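Local coordinates for protein fervidolysin (Fervidobacterium pennivorans, PDB 1R6V) that degrades keratin into peptides as a subtilisin-like serine protease, allowing its bacterium to grow on native feathers, at residues A[464-478]-A[493-506]. The protein carries 1 engineered substitution. Sequence-based numbering, arbitrary orientation.
Sequences PTVFVSMMRDNGSCY and IDSGTYDIFVGGPD
The Y498 ring carries the methyl CE of M470 over the centre of one face, 3.8 Å from CE to the ring centroid, while its edge meets D494 O, to which Y498 OH gives its proton. I493 CG2 sits likewise over the centre of the Y478 ring, whose edge faces Y498. The guanidinium of R472 lies between G475 CA and Y498 CE2, both offset toward its rim; a CB on G475 would run into R472 CZ. In its plane NE and NH2 both grip S476 O, and NH2 also reaches D494 OD2 at 2.8 Å in a salt bridge, on the anti side and tilted 32° out of the plane of a carboxylate whose other oxygen pairs with R407. A long, flat cation suits this place, its plane serving two acceptors while its faces take carbon contacts; an alanine here would probably leave S476 O without either donor and D494 OD2 without its cationic partner on this side. Strands 466-471 and 496-505 are antiparallel neighbours in one sheet of the Ig-like beta-sandwich domain, paired from F467-G503 to M471-D499. Apolar V468, M470 and V502 meet V452, F450 and V454 of strand 446-455 in the facing sheet; I500, on the same face, packs on F541. On the other face M471 SD lies obliquely by F501, 3.5 Å from CD1.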
loop_
_atom_site.group_PDB
_atom_site.type_symbol
_atom_site.label_atom_id
_atom_site.label_comp_id
_atom_site.label_asym_id
_atom_site.label_seq_id
_atom_site.Cartn_x
_atom_site.Cartn_y
_atom_site.Cartn_z
ATOM N N PRO A 464 15.987 -3.234 -4.158
ATOM C CA PRO A 464 14.655 -3.325 -3.561
ATOM C C PRO A 464 14.510 -2.773 -2.146
ATOM O O PRO A 464 15.461 -2.755 -1.364
ATOM C CB PRO A 464 14.358 -4.822 -3.628
ATOM C CG PRO A 464 15.702 -5.429 -3.407
ATOM C CD PRO A 464 16.648 -4.553 -4.203
ATOM N N THR A 465 13.288 -2.342 -1.842
ATOM C CA THR A 465 12.903 -1.795 -0.541
ATOM C C THR A 465 13.579 -0.485 -0.156
ATOM O O THR A 465 13.775 -0.196 1.026
ATOM C CB THR A 465 13.092 -2.826 0.617
ATOM O OG1 THR A 465 14.477 -2.935 0.968
ATOM C CG2 THR A 465 12.569 -4.196 0.195
ATOM N N VAL A 466 13.952 0.295 -1.161
ATOM C CA VAL A 466 14.545 1.603 -0.915
ATOM C C VAL A 466 13.351 2.547 -0.773
ATOM O O VAL A 466 12.404 2.492 -1.572
ATOM C CB VAL A 466 15.434 2.029 -2.098
ATOM C CG1 VAL A 466 15.825 3.505 -1.964
ATOM C CG2 VAL A 466 16.693 1.161 -2.127
ATOM N N PHE A 467 13.372 3.390 0.253
ATOM C CA PHE A 467 12.278 4.326 0.478
ATOM C C PHE A 467 12.482 5.539 -0.415
ATOM O O PHE A 467 13.605 6.003 -0.594
ATOM C CB PHE A 467 12.243 4.782 1.940
ATOM C CG PHE A 467 12.900 3.819 2.900
ATOM C CD1 PHE A 467 14.292 3.795 3.056
ATOM C CD2 PHE A 467 12.129 2.949 3.665
ATOM C CE1 PHE A 467 14.903 2.913 3.965
ATOM C CE2 PHE A 467 12.722 2.066 4.572
ATOM C CZ PHE A 467 14.112 2.050 4.724
ATOM N N VAL A 468 11.395 6.038 -0.997
ATOM C CA VAL A 468 11.482 7.214 -1.853
ATOM C C VAL A 468 10.421 8.176 -1.362
ATOM O O VAL A 468 9.217 7.896 -1.405
ATOM C CB VAL A 468 11.243 6.874 -3.339
ATOM C CG1 VAL A 468 11.308 8.156 -4.189
ATOM C CG2 VAL A 468 12.297 5.893 -3.825
ATOM N N SER A 469 10.890 9.323 -0.889
ATOM C CA SER A 469 10.025 10.339 -0.327
ATOM C C SER A 469 10.069 11.600 -1.180
ATOM O O SER A 469 11.142 12.150 -1.397
ATOM C CB SER A 469 10.523 10.638 1.092
ATOM O OG SER A 469 9.670 11.518 1.784
ATOM N N MET A 470 8.916 12.041 -1.687
ATOM C CA MET A 470 8.867 13.261 -2.506
ATOM C C MET A 470 8.254 14.319 -1.606
ATOM O O MET A 470 7.066 14.282 -1.319
ATOM C CB MET A 470 8.008 13.040 -3.761
ATOM C CG MET A 470 8.462 11.850 -4.615
ATOM S SD MET A 470 7.446 11.525 -6.103
ATOM C CE MET A 470 7.749 13.144 -7.080
ATOM N N MET A 471 9.081 15.257 -1.160
ATOM C CA MET A 471 8.639 16.280 -0.232
ATOM C C MET A 471 8.660 17.680 -0.828
ATOM O O MET A 471 9.381 17.949 -1.790
ATOM C CB MET A 471 9.543 16.244 1.005
ATOM C CG MET A 471 9.856 14.828 1.500
ATOM S SD MET A 471 10.922 14.768 3.011
ATOM C CE MET A 471 9.635 14.816 4.231
ATOM N N ARG A 472 7.859 18.554 -0.246
ATOM C CA ARG A 472 7.791 19.950 -0.676
ATOM C C ARG A 472 7.120 20.753 0.426
ATOM O O ARG A 472 6.400 20.198 1.250
ATOM C CB ARG A 472 7.021 20.072 -1.988
ATOM C CG ARG A 472 5.751 19.256 -2.037
ATOM C CD ARG A 472 5.060 19.438 -3.370
ATOM N NE ARG A 472 3.877 18.597 -3.484
ATOM C CZ ARG A 472 3.006 18.678 -4.479
ATOM N NH1 ARG A 472 3.187 19.571 -5.445
ATOM N NH2 ARG A 472 1.963 17.862 -4.510
ATOM N N ASP A 473 7.373 22.059 0.438
ATOM C CA ASP A 473 6.834 22.961 1.456
ATOM C C ASP A 473 5.319 22.980 1.529
ATOM O O ASP A 473 4.739 23.070 2.614
ATOM C CB ASP A 473 7.332 24.386 1.203
ATOM C CG ASP A 473 8.815 24.533 1.435
ATOM O OD1 ASP A 473 9.334 25.646 1.219
ATOM O OD2 ASP A 473 9.461 23.540 1.834
ATOM N N ASN A 474 4.678 22.926 0.369
ATOM C CA ASN A 474 3.227 22.922 0.319
ATOM C C ASN A 474 2.765 21.888 -0.692
ATOM O O ASN A 474 3.534 21.450 -1.542
ATOM C CB ASN A 474 2.676 24.319 -0.033
ATOM C CG ASN A 474 3.193 24.855 -1.363
ATOM O OD1 ASN A 474 2.773 25.929 -1.815
ATOM N ND2 ASN A 474 4.103 24.118 -1.994
ATOM N N GLY A 475 1.506 21.489 -0.596
ATOM C CA GLY A 475 1.014 20.489 -1.517
ATOM C C GLY A 475 1.267 19.120 -0.924
ATOM O O GLY A 475 1.956 18.981 0.086
ATOM N N SER A 476 0.706 18.077 -1.614
ATOM C CA SER A 476 0.859 16.715 -1.139
ATOM C C SER A 476 2.253 16.142 -1.323
ATOM O O SER A 476 2.923 16.405 -2.323
ATOM C CB SER A 476 -0.152 15.806 -1.841
ATOM O OG SER A 476 0.036 14.452 -1.447
ATOM N N CYS A 477 2.719 15.398 -0.286
ATOM C CA CYS A 477 3.996 14.717 -0.394
ATOM C C CYS A 477 3.623 13.306 -0.825
ATOM O O CYS A 477 2.471 12.898 -0.672
ATOM C CB CYS A 477 4.710 14.694 0.954
ATOM S SG CYS A 477 5.229 16.372 1.482
ATOM N N TYR A 478 4.585 12.569 -1.362
ATOM C CA TYR A 478 4.308 11.211 -1.807
ATOM C C TYR A 478 5.360 10.266 -1.268
ATOM O O TYR A 478 6.473 10.679 -0.947
ATOM C CB TYR A 478 4.286 11.141 -3.337
ATOM C CG TYR A 478 3.225 12.027 -3.971
ATOM C CD1 TYR A 478 3.583 13.196 -4.646
ATOM C CD2 TYR A 478 1.872 11.690 -3.901
ATOM C CE1 TYR A 478 2.612 14.012 -5.244
ATOM C CE2 TYR A 478 0.891 12.493 -4.495
ATOM C CZ TYR A 478 1.276 13.650 -5.168
ATOM O OH TYR A 478 0.325 14.423 -5.784
ATOM N N ILE A 493 0.338 11.610 -10.032
ATOM C CA ILE A 493 0.713 12.573 -9.015
ATOM C C ILE A 493 0.854 13.959 -9.665
ATOM O O ILE A 493 0.847 14.097 -10.892
ATOM C CB ILE A 493 2.070 12.222 -8.326
ATOM C CG1 ILE A 493 3.221 12.239 -9.337
ATOM C CG2 ILE A 493 1.970 10.842 -7.650
ATOM C CD1 ILE A 493 4.613 12.297 -8.659
ATOM N N ASP A 494 0.968 14.980 -8.824
ATOM C CA ASP A 494 1.137 16.355 -9.303
ATOM C C ASP A 494 2.454 16.565 -10.052
ATOM O O ASP A 494 3.493 15.976 -9.712
ATOM C CB ASP A 494 1.199 17.360 -8.136
ATOM C CG ASP A 494 -0.123 17.592 -7.463
ATOM O OD1 ASP A 494 -1.169 17.151 -7.990
ATOM O OD2 ASP A 494 -0.110 18.252 -6.388
ATOM N N SER A 495 2.420 17.440 -11.049
ATOM C CA SER A 495 3.659 17.805 -11.719
ATOM C C SER A 495 4.156 18.955 -10.817
ATOM O O SER A 495 3.383 19.500 -10.029
ATOM C CB SER A 495 3.391 18.313 -13.131
ATOM O OG SER A 495 2.455 19.378 -13.112
ATOM N N GLY A 496 5.426 19.317 -10.917
ATOM C CA GLY A 496 5.943 20.391 -10.091
ATOM C C GLY A 496 7.311 20.101 -9.503
ATOM O O GLY A 496 7.963 19.113 -9.850
ATOM N N THR A 497 7.733 20.954 -8.580
ATOM C CA THR A 497 9.042 20.831 -7.949
ATOM C C THR A 497 8.984 20.136 -6.594
ATOM O O THR A 497 8.173 20.483 -5.729
ATOM C CB THR A 497 9.673 22.237 -7.776
ATOM O OG1 THR A 497 9.711 22.906 -9.051
ATOM C CG2 THR A 497 11.076 22.125 -7.219
ATOM N N TYR A 498 9.858 19.143 -6.424
ATOM C CA TYR A 498 9.943 18.371 -5.194
ATOM C C TYR A 498 11.367 18.187 -4.725
ATOM O O TYR A 498 12.298 18.234 -5.515
ATOM C CB TYR A 498 9.434 16.947 -5.386
ATOM C CG TYR A 498 8.008 16.821 -5.826
ATOM C CD1 TYR A 498 7.665 16.968 -7.164
ATOM C CD2 TYR A 498 7.005 16.502 -4.906
ATOM C CE1 TYR A 498 6.354 16.787 -7.578
ATOM C CE2 TYR A 498 5.697 16.320 -5.309
ATOM C CZ TYR A 498 5.384 16.461 -6.650
ATOM O OH TYR A 498 4.101 16.230 -7.061
ATOM N N ASP A 499 11.466 17.909 -3.446
ATOM C CA ASP A 499 12.750 17.586 -2.859
ATOM C C ASP A 499 12.553 16.088 -2.681
ATOM O O ASP A 499 11.679 15.667 -1.939
ATOM C CB ASP A 499 12.933 18.252 -1.503
ATOM C CG ASP A 499 13.245 19.724 -1.628
ATOM O OD1 ASP A 499 13.621 20.167 -2.736
ATOM O OD2 ASP A 499 13.126 20.431 -0.614
ATOM N N ILE A 500 13.363 15.320 -3.357
ATOM C CA ILE A 500 13.226 13.867 -3.325
ATOM C C ILE A 500 14.357 13.215 -2.543
ATOM O O ILE A 500 15.531 13.415 -2.859
ATOM C CB ILE A 500 13.195 13.307 -4.772
ATOM C CG1 ILE A 500 12.023 13.924 -5.545
ATOM C CG2 ILE A 500 13.015 11.791 -4.744
ATOM C CD1 ILE A 500 11.937 13.493 -7.010
ATOM N N PHE A 501 13.989 12.444 -1.520
ATOM C CA PHE A 501 14.953 11.744 -0.673
ATOM C C PHE A 501 14.797 10.245 -0.863
ATOM O O PHE A 501 13.688 9.732 -0.861
ATOM C CB PHE A 501 14.735 12.123 0.793
ATOM C CG PHE A 501 14.822 13.603 1.045
ATOM C CD1 PHE A 501 13.712 14.423 0.851
ATOM C CD2 PHE A 501 16.023 14.185 1.437
ATOM C CE1 PHE A 501 13.798 15.800 1.044
ATOM C CE2 PHE A 501 16.118 15.562 1.632
ATOM C CZ PHE A 501 15.005 16.368 1.436
ATOM N N VAL A 502 15.919 9.564 -1.037
ATOM C CA VAL A 502 15.953 8.122 -1.268
ATOM C C VAL A 502 16.799 7.480 -0.161
ATOM O O VAL A 502 17.896 7.950 0.122
ATOM C CB VAL A 502 16.592 7.855 -2.650
ATOM C CG1 VAL A 502 16.573 6.381 -2.978
ATOM C CG2 VAL A 502 15.842 8.655 -3.720
ATOM N N GLY A 503 16.288 6.419 0.462
ATOM C CA GLY A 503 17.028 5.767 1.537
ATOM C C GLY A 503 17.265 4.277 1.338
ATOM O O GLY A 503 16.311 3.536 1.104
ATOM N N GLY A 504 18.538 3.884 1.475
ATOM C CA GLY A 504 19.063 2.528 1.301
ATOM C C GLY A 504 18.144 1.384 1.598
ATOM O O GLY A 504 17.078 1.620 2.160
ATOM N N PRO A 505 18.531 0.128 1.280
ATOM C CA PRO A 505 17.578 -0.946 1.587
ATOM C C PRO A 505 17.114 -0.866 3.029
ATOM O O PRO A 505 17.873 -0.466 3.905
ATOM C CB PRO A 505 18.372 -2.226 1.296
ATOM C CG PRO A 505 19.388 -1.789 0.264
ATOM C CD PRO A 505 19.806 -0.422 0.781
ATOM N N ASP A 506 15.878 -1.282 3.200
ATOM C CA ASP A 506 15.268 -1.250 4.516
ATOM C C ASP A 506 15.799 -2.391 5.377
ATOM O O ASP A 506 15.581 -3.557 5.071
ATOM C CB ASP A 506 13.751 -1.367 4.361
ATOM C CG ASP A 506 13.013 -1.243 5.673
ATOM O OD1 ASP A 506 13.627 -0.842 6.685
ATOM O OD2 ASP A 506 11.801 -1.538 5.684
HETATM O O HOH W 1 14.684 -4.718 3.100
HETATM O O HOH W 2 5.769 21.603 -5.505
#